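Side-chain contacts in beta-lactamase (Serratia marcescens, PDB 5GWA), which probably hydrolyses beta-lactam antibiotics, as a class A extended-spectrum beta-lactamase, to substituted beta-amino acids and is seen here with the inhibitor avibactam: residues A[5-10]-A[269-274]; A[131-134]-A[140-143]; A[168-173]-A[177-182]. All coordinates share one frame; numbering follows the deposited sequence.

Contact 1 (A[5-10]-A[269-274]); sequences DSLKNS and KSVWDY
Leu7 reaches from the N-terminal helix to Ser270, Val271 and Tyr274 of the C-terminal helix. The bond to its CB leads toward that helix, but CB makes no close contact with it. CG follows, anti to the backbone N (chi1 171°), which carries the fork of the side chain across the gap. Leu7 CG is still 4.5 Å from Tyr274 CB, so the two methyls do the touching. CD1 takes the backbone side. Leu7 CD1 lies 3.6 Å from Ser270 O and 4.0 Å from Ser270 CB, and so rests on the Ser270 carbonyl and CB rather than on another large side chain. That carbonyl is not left without a partner, since Ser270 O accepts the backbone bond from Tyr274 N. CD2 takes the other branch. Leu7 CD2 sits 3.8 Å from Tyr274 CB and 3.9 Å from Tyr274 CD2, at the root of the ring, and meets the ring at a slant. On its other flank, Leu7 CD2 comes within 4.3 Å of Val271 CG2. The contact is therefore apolar and is carried by one leucine, with the serine and tyrosine at its margins. Segments 5-10 and 269-274 run nearly antiparallel, at 159°, and their axes approach to 10.4 Å. This pairing of the first and last helices belongs to the alpha/beta part of the class A fold. Val271 also touches Ile11 of helix 4-15 and Phe244 of strand 243-253, while Leu7 lies on Leu35 of strand 34-37. The helix pair thus packs against the five-stranded antiparallel sheet.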
loop_
_atom_site.group_PDB
_atom_site.type_symbol
_atom_site.label_atom_id
_atom_site.label_comp_id
_atom_site.label_asym_id
_atom_site.label_seq_id
_atom_site.Cartn_x
_atom_site.Cartn_y
_atom_site.Cartn_z
ATOM N N ASP A 5 13.903 -21.684 31.492
ATOM C CA ASP A 5 13.235 -22.866 30.968
ATOM C C ASP A 5 11.730 -22.818 31.202
ATOM O O ASP A 5 10.949 -23.242 30.346
ATOM C CB ASP A 5 13.827 -24.133 31.577
ATOM C CG ASP A 5 15.048 -24.606 30.830
ATOM O OD1 ASP A 5 14.885 -25.192 29.736
ATOM O OD2 ASP A 5 16.170 -24.335 31.302
ATOM N N SER A 6 11.326 -22.279 32.347
ATOM C CA SER A 6 9.914 -22.149 32.675
ATOM C C SER A 6 9.178 -21.167 31.750
ATOM O O SER A 6 8.060 -21.427 31.307
ATOM C CB SER A 6 9.769 -21.690 34.122
ATOM O OG SER A 6 8.416 -21.748 34.517
ATOM N N LEU A 7 9.804 -20.028 31.500
ATOM C CA LEU A 7 9.289 -19.045 30.539
ATOM C C LEU A 7 9.136 -19.661 29.152
ATOM O O LEU A 7 8.089 -19.546 28.514
ATOM C CB LEU A 7 10.236 -17.845 30.483
ATOM C CG LEU A 7 9.976 -16.806 29.388
ATOM C CD1 LEU A 7 8.580 -16.198 29.502
ATOM C CD2 LEU A 7 11.052 -15.737 29.421
ATOM N N LYS A 8 10.156 -20.370 28.708
ATOM C CA LYS A 8 10.056 -21.110 27.469
ATOM C C LYS A 8 8.850 -22.063 27.422
ATOM O O LYS A 8 8.145 -22.148 26.422
ATOM C CB LYS A 8 11.349 -21.865 27.223
ATOM C CG LYS A 8 11.440 -22.464 25.850
ATOM C CD LYS A 8 12.864 -22.835 25.529
ATOM C CE LYS A 8 12.901 -23.771 24.345
ATOM N NZ LYS A 8 14.182 -23.636 23.598
ATOM N N ASN A 9 8.663 -22.852 28.484
ATOM C CA ASN A 9 7.553 -23.797 28.531
ATOM C C ASN A 9 6.209 -23.064 28.496
ATOM O O ASN A 9 5.274 -23.514 27.839
ATOM C CB ASN A 9 7.646 -24.692 29.782
ATOM C CG ASN A 9 8.950 -25.485 29.851
ATOM O OD1 ASN A 9 9.500 -25.915 28.836
ATOM N ND2 ASN A 9 9.452 -25.679 31.066
ATOM N N SER A 10 6.140 -21.893 29.117
ATOM C CA SER A 10 4.917 -21.104 29.084
ATOM C C SER A 10 4.597 -20.637 27.670
ATOM O O SER A 10 3.437 -20.600 27.241
ATOM C CB SER A 10 5.064 -19.886 29.980
ATOM O OG SER A 10 3.868 -19.128 29.974
ATOM N N LYS A 269 4.944 -9.803 26.243
ATOM C CA LYS A 269 4.494 -9.529 27.618
ATOM C C LYS A 269 5.041 -10.579 28.566
ATOM O O LYS A 269 5.450 -10.257 29.697
ATOM C CB LYS A 269 2.955 -9.517 27.618
ATOM C CG LYS A 269 2.290 -9.322 28.973
ATOM C CD LYS A 269 2.646 -8.018 29.635
ATOM C CE LYS A 269 1.728 -7.806 30.841
ATOM N NZ LYS A 269 2.462 -7.385 32.051
ATOM N N SER A 270 4.992 -11.842 28.137
ATOM C CA SER A 270 5.504 -12.947 28.957
ATOM C C SER A 270 6.983 -12.724 29.236
ATOM O O SER A 270 7.442 -12.877 30.372
ATOM C CB SER A 270 5.320 -14.315 28.285
ATOM O OG SER A 270 3.948 -14.706 28.245
ATOM N N VAL A 271 7.734 -12.339 28.207
ATOM C CA VAL A 271 9.165 -12.140 28.362
ATOM C C VAL A 271 9.440 -10.934 29.260
ATOM O O VAL A 271 10.287 -10.984 30.141
ATOM C CB VAL A 271 9.855 -11.971 26.985
ATOM C CG1 VAL A 271 11.307 -11.596 27.132
ATOM C CG2 VAL A 271 9.717 -13.242 26.169
ATOM N N TRP A 272 8.717 -9.851 29.005
ATOM C CA TRP A 272 8.796 -8.639 29.815
ATOM C C TRP A 272 8.520 -8.962 31.289
ATOM O O TRP A 272 9.317 -8.605 32.155
ATOM C CB TRP A 272 7.802 -7.601 29.284
ATOM C CG TRP A 272 7.633 -6.402 30.150
ATOM C CD1 TRP A 272 6.751 -6.263 31.200
ATOM C CD2 TRP A 272 8.326 -5.160 30.052
ATOM N NE1 TRP A 272 6.857 -5.016 31.739
ATOM C CE2 TRP A 272 7.887 -4.352 31.122
ATOM C CE3 TRP A 272 9.356 -4.686 29.241
ATOM C CZ2 TRP A 272 8.281 -3.021 31.251
ATOM C CZ3 TRP A 272 9.787 -3.373 29.412
ATOM C CH2 TRP A 272 9.284 -2.576 30.443
ATOM N N ASP A 273 7.420 -9.663 31.553
ATOM C CA ASP A 273 7.035 -9.976 32.931
ATOM C C ASP A 273 8.137 -10.779 33.623
ATOM O O ASP A 273 8.451 -10.503 34.757
ATOM C CB ASP A 273 5.703 -10.749 32.981
ATOM C CG ASP A 273 4.499 -9.866 32.743
ATOM O OD1 ASP A 273 4.614 -8.616 32.820
ATOM O OD2 ASP A 273 3.404 -10.427 32.534
ATOM N N TYR A 274 8.760 -11.727 32.924
ATOM C CA TYR A 274 9.871 -12.509 33.472
ATOM C C TYR A 274 11.093 -11.646 33.783
ATOM O O TYR A 274 11.692 -11.719 34.885
ATOM C CB TYR A 274 10.260 -13.626 32.497
ATOM C CG TYR A 274 11.435 -14.439 32.987
ATOM C CD1 TYR A 274 11.258 -15.434 33.935
ATOM C CD2 TYR A 274 12.733 -14.117 32.605
ATOM C CE1 TYR A 274 12.345 -16.132 34.444
ATOM C CE2 TYR A 274 13.818 -14.811 33.100
ATOM C CZ TYR A 274 13.617 -15.810 34.030
ATOM O OH TYR A 274 14.698 -16.517 34.506
#

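Contact 2 (A[131-134]-A[140-143]); sequences NFIS and NISI
Ile133 lays its branches over the ends of Ile141 and Ile143. The arrangement is a helix followed by a short turn and a short, weakly bonded strand, 141-142, that folds back against it. In class A beta-lactamases this strand leads into the omega loop, and here the chain runs on towards Glu147 of the avibactam pocket. Ile133 is directed from helix 126-135 toward segment 140-143, and its two branches divide the work. The methyl Ile133 CG2 meets Ile141 CD1 at 3.7 Å. The methylene Ile133 CG1 takes Ile143 CD1 at the looser distance of 4.2 Å. Ile141 and Ile143 both cross Ile133 at about a right angle. They are two residues apart in an extended chain, so their side chains lie on the same face. Each has CG1 beside its backbone N and an extended outer bond (chi2 174° in Ile141), and this carries the CD1 methyl out to the helix. Ser142 between them faces the other way. All three isoleucines are buried. The core around them continues on to Met45, which touches Ile141 and Ile143, and to Ala166 beside Ile141. There is a polar hold as well: Ile143 N donates to His130 ND1, a residue of the same helix as Ile133. The two CD1 methyls, Ile141 CD1 and Ile143 CD1, stand 6.4 Å apart, and Ile133 bridges them.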
loop_
_atom_site.group_PDB
_atom_site.type_symbol
_atom_site.label_atom_id
_atom_site.label_comp_id
_atom_site.label_asym_id
_atom_site.label_seq_id
_atom_site.Cartn_x
_atom_site.Cartn_y
_atom_site.Cartn_z
ATOM N N ASN A 131 25.438 -9.705 1.590
ATOM C CA ASN A 131 26.851 -9.884 1.945
ATOM C C ASN A 131 27.273 -9.054 3.154
ATOM O O ASN A 131 28.033 -9.516 3.997
ATOM C CB ASN A 131 27.731 -9.536 0.749
ATOM C CG ASN A 131 27.634 -10.556 -0.351
ATOM O OD1 ASN A 131 27.235 -11.684 -0.117
ATOM N ND2 ASN A 131 28.131 -10.204 -1.540
ATOM N N PHE A 132 26.824 -7.816 3.207
ATOM C CA PHE A 132 27.149 -6.924 4.297
ATOM C C PHE A 132 26.777 -7.572 5.614
ATOM O O PHE A 132 27.522 -7.558 6.592
ATOM C CB PHE A 132 26.436 -5.582 4.118
ATOM C CG PHE A 132 26.573 -4.668 5.281
ATOM C CD1 PHE A 132 27.744 -3.989 5.509
ATOM C CD2 PHE A 132 25.585 -4.620 6.254
ATOM C CE1 PHE A 132 27.906 -3.220 6.635
ATOM C CE2 PHE A 132 25.690 -3.753 7.311
ATOM C CZ PHE A 132 26.848 -3.052 7.509
ATOM N N ILE A 133 25.553 -8.079 5.663
ATOM C CA ILE A 133 25.068 -8.701 6.874
ATOM C C ILE A 133 25.882 -9.945 7.214
ATOM O O ILE A 133 26.311 -10.101 8.371
ATOM C CB ILE A 133 23.572 -9.068 6.732
ATOM C CG1 ILE A 133 22.728 -7.787 6.629
ATOM C CG2 ILE A 133 23.098 -9.893 7.935
ATOM C CD1 ILE A 133 22.803 -6.816 7.778
ATOM N N SER A 134 26.085 -10.817 6.232
ATOM C CA SER A 134 26.880 -12.019 6.420
ATOM C C SER A 134 28.250 -11.672 7.013
ATOM O O SER A 134 28.751 -12.363 7.929
ATOM C CB SER A 134 27.065 -12.767 5.108
ATOM O OG SER A 134 27.865 -13.919 5.342
ATOM N N ASN A 140 22.638 -17.247 8.698
ATOM C CA ASN A 140 21.198 -17.618 8.698
ATOM C C ASN A 140 20.291 -16.440 8.443
ATOM O O ASN A 140 19.129 -16.431 8.896
ATOM C CB ASN A 140 20.782 -18.347 9.955
ATOM C CG ASN A 140 21.169 -19.811 9.922
ATOM O OD1 ASN A 140 21.378 -20.383 8.846
ATOM N ND2 ASN A 140 21.410 -20.363 11.067
ATOM N N ILE A 141 20.753 -15.530 7.596
ATOM C CA ILE A 141 19.910 -14.498 7.011
ATOM C C ILE A 141 20.118 -14.516 5.503
ATOM O O ILE A 141 21.274 -14.488 5.041
ATOM C CB ILE A 141 20.246 -13.093 7.565
ATOM C CG1 ILE A 141 20.068 -13.063 9.088
ATOM C CG2 ILE A 141 19.351 -12.023 6.927
ATOM C CD1 ILE A 141 20.489 -11.802 9.790
ATOM N N SER A 142 19.021 -14.468 4.755
ATOM C CA SER A 142 19.058 -14.483 3.295
ATOM C C SER A 142 18.316 -13.273 2.768
ATOM O O SER A 142 17.115 -13.130 3.012
ATOM C CB SER A 142 18.438 -15.761 2.758
ATOM O OG SER A 142 18.310 -15.722 1.345
ATOM N N ILE A 143 19.017 -12.422 2.025
ATOM C CA ILE A 143 18.404 -11.241 1.401
ATOM C C ILE A 143 18.566 -11.374 -0.107
ATOM O O ILE A 143 19.697 -11.258 -0.641
ATOM C CB ILE A 143 18.980 -9.936 1.973
ATOM C CG1 ILE A 143 18.660 -9.840 3.477
ATOM C CG2 ILE A 143 18.515 -8.703 1.197
ATOM C CD1 ILE A 143 19.432 -8.806 4.255
#

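Contact 3 (A[168-173]-A[177-182]). With SO4 (sulfate ion), chain E.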
loop_
_atom_site.group_PDB
_atom_site.type_symbol
_atom_site.label_atom_id
_atom_site.label_comp_id
_atom_site.label_asym_id
_atom_site.label_seq_id
_atom_site.Cartn_x
_atom_site.Cartn_y
_atom_site.Cartn_z
ATOM N N VAL A 168 18.105 -11.533 16.519
ATOM C CA VAL A 168 18.472 -10.911 17.780
ATOM C C VAL A 168 20.008 -10.804 17.949
ATOM O O VAL A 168 20.470 -9.839 18.557
ATOM C CB VAL A 168 17.825 -11.541 19.012
ATOM C CG1 VAL A 168 16.321 -11.368 19.008
ATOM C CG2 VAL A 168 18.239 -13.003 19.178
ATOM N N GLN A 169 20.778 -11.721 17.378
ATOM C CA GLN A 169 22.243 -11.557 17.307
ATOM C C GLN A 169 22.600 -10.261 16.609
ATOM O O GLN A 169 23.441 -9.482 17.097
ATOM C CB GLN A 169 22.882 -12.746 16.616
ATOM C CG GLN A 169 22.802 -14.023 17.440
ATOM C CD GLN A 169 22.945 -15.277 16.601
ATOM O OE1 GLN A 169 23.512 -15.246 15.505
ATOM N NE2 GLN A 169 22.476 -16.399 17.134
ATOM N N LEU A 170 21.956 -10.031 15.469
ATOM C CA LEU A 170 22.186 -8.796 14.739
ATOM C C LEU A 170 21.740 -7.579 15.512
ATOM O O LEU A 170 22.399 -6.507 15.458
ATOM C CB LEU A 170 21.526 -8.879 13.365
ATOM C CG LEU A 170 21.699 -7.687 12.423
ATOM C CD1 LEU A 170 23.163 -7.630 11.985
ATOM C CD2 LEU A 170 20.813 -7.784 11.178
ATOM N N LEU A 171 20.544 -7.630 16.108
ATOM C CA LEU A 171 20.047 -6.502 16.894
ATOM C C LEU A 171 20.972 -6.142 18.051
ATOM O O LEU A 171 21.126 -4.964 18.377
ATOM C CB LEU A 171 18.648 -6.789 17.436
ATOM C CG LEU A 171 17.538 -6.765 16.396
ATOM C CD1 LEU A 171 16.329 -7.489 16.922
ATOM C CD2 LEU A 171 17.148 -5.361 15.961
ATOM N N LYS A 172 21.594 -7.149 18.662
ATOM C CA LYS A 172 22.520 -6.917 19.767
ATOM C C LYS A 172 23.848 -6.287 19.321
ATOM O O LYS A 172 24.268 -5.288 19.928
ATOM C CB LYS A 172 22.759 -8.226 20.519
ATOM C CG LYS A 172 23.750 -8.120 21.662
ATOM C CD LYS A 172 23.753 -9.393 22.473
ATOM C CE LYS A 172 24.701 -9.317 23.654
ATOM N NZ LYS A 172 24.390 -10.354 24.675
ATOM N N LYS A 173 24.392 -6.747 18.200
ATOM C CA LYS A 173 25.580 -6.129 17.572
ATOM C C LYS A 173 25.272 -4.671 17.301
ATOM O O LYS A 173 26.038 -3.752 17.614
ATOM C CB LYS A 173 25.930 -6.832 16.271
ATOM C CG LYS A 173 26.500 -8.227 16.456
ATOM C CD LYS A 173 27.072 -8.761 15.154
ATOM C CE LYS A 173 27.594 -10.173 15.316
ATOM N NZ LYS A 173 29.017 -10.107 15.767
ATOM N N ASN A 177 26.292 -0.647 19.397
ATOM C CA ASN A 177 27.010 0.144 18.391
ATOM C C ASN A 177 28.327 -0.462 17.961
ATOM O O ASN A 177 29.363 0.232 17.904
ATOM C CB ASN A 177 27.160 1.610 18.813
ATOM C CG ASN A 177 27.590 2.500 17.667
ATOM O OD1 ASN A 177 28.200 3.541 17.882
ATOM N ND2 ASN A 177 27.318 2.071 16.445
ATOM N N GLU A 178 28.254 -1.719 17.518
ATOM C CA GLU A 178 29.369 -2.431 16.913
ATOM C C GLU A 178 29.368 -2.380 15.390
ATOM O O GLU A 178 30.204 -3.031 14.754
ATOM C CB GLU A 178 29.365 -3.903 17.335
ATOM C CG GLU A 178 29.582 -4.124 18.822
ATOM C CD GLU A 178 29.525 -5.587 19.259
ATOM O OE1 GLU A 178 29.308 -6.485 18.417
ATOM O OE2 GLU A 178 29.714 -5.837 20.473
ATOM N N ILE A 179 28.329 -1.776 14.814
ATOM C CA ILE A 179 28.190 -1.724 13.350
ATOM C C ILE A 179 28.434 -0.332 12.733
ATOM O O ILE A 179 29.096 -0.230 11.710
ATOM C CB ILE A 179 26.796 -2.253 12.901
ATOM C CG1 ILE A 179 26.536 -3.643 13.461
ATOM C CG2 ILE A 179 26.711 -2.277 11.385
ATOM C CD1 ILE A 179 25.093 -4.081 13.348
ATOM N N LEU A 180 27.886 0.728 13.310
ATOM C CA LEU A 180 27.857 2.035 12.637
ATOM C C LEU A 180 28.703 3.098 13.354
ATOM O O LEU A 180 29.145 2.908 14.485
ATOM C CB LEU A 180 26.408 2.502 12.508
ATOM C CG LEU A 180 25.499 1.565 11.689
ATOM C CD1 LEU A 180 24.063 2.028 11.876
ATOM C CD2 LEU A 180 25.879 1.574 10.215
ATOM N N SER A 181 28.840 4.269 12.744
ATOM C CA SER A 181 29.292 5.443 13.493
ATOM C C SER A 181 28.328 5.763 14.613
ATOM O O SER A 181 27.176 5.336 14.584
ATOM C CB SER A 181 29.414 6.662 12.575
ATOM O OG SER A 181 28.142 7.147 12.179
ATOM N N LYS A 182 28.771 6.566 15.573
ATOM C CA LYS A 182 27.874 7.037 16.630
ATOM C C LYS A 182 26.640 7.759 16.074
ATOM O O LYS A 182 25.526 7.565 16.575
ATOM C CB LYS A 182 28.653 7.931 17.615
ATOM C CG LYS A 182 27.866 8.364 18.841
ATOM C CD LYS A 182 27.500 9.848 18.801
ATOM C CE LYS A 182 27.152 10.369 20.188
ATOM N NZ LYS A 182 26.064 9.611 20.879
HETATM S S SO4 E . 27.488 6.966 22.967
HETATM O O1 SO4 E . 28.887 6.942 23.471
HETATM O O2 SO4 E . 27.455 7.774 21.730
HETATM O O3 SO4 E . 27.020 5.566 22.649
HETATM O O4 SO4 E . 26.578 7.526 24.001
HETATM O O HOH W 1 29.945 -7.552 16.110
#
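The carboxylate of Glu178 lies over the root of the Lys173 side chain. Lys173 CA, CB and CG are on one side of its plane, and its OE1 is 3.8 Å from Lys173 CG. A water sits by the same oxygen, tilted a little to the other side of the plane. The water donates to Glu178 OE1 at 2.6 Å and accepts from Lys173 NZ at 2.7 Å. The two charged ends themselves stay 4.5 Å apart, from Lys173 NZ to Glu178 OE1, so the water links them in place of a direct salt bridge. The bend at the end of the lysine (chi4 -88°) turns NZ to meet it. Ile179 CD1 comes within 4.1 Å of Lys173 CB and 4.3 Å of Leu170 CD1. Leu170 in turn leans on Phe51 and His52 of helix 49-63. Further on, Ser181 N-caps the next helix through Ser184 N. Lys182 makes a salt bridge with Asp186 and also reaches a sulfate, probably from the crystallisation liquor, at a doubtfully short distance. The backbone fixes the turn: Glu178 N bonds to Lys173 O at 3.0 Å, and Asn177 N bonds to the carbonyl of the residue after Lys173. With Asn177 at positive phi (43°) as the C-prime residue, this is the Schellman motif that ends helix 164-175.

In the fold
Helix 4-15 opens the chain, and its partner in contact 1 arrives only with helix 257-276. Contact 1 therefore closes a loop of 258 residues that holds the other two contacts. Within it, contact 2 closes first, over the short turn between helix 126-135 and strand 141-142. Contact 3 then closes where helix 164-175 turns toward helix 182-193. These two follow in series and do not cross. They also touch in space: Leu170 meets Ile133 and Ile141, and Ile179 meets Phe132. Contact 1 stands apart, its nearest atoms about 10 Å from contact 3, and joins the chain ends beside the five-stranded sheet.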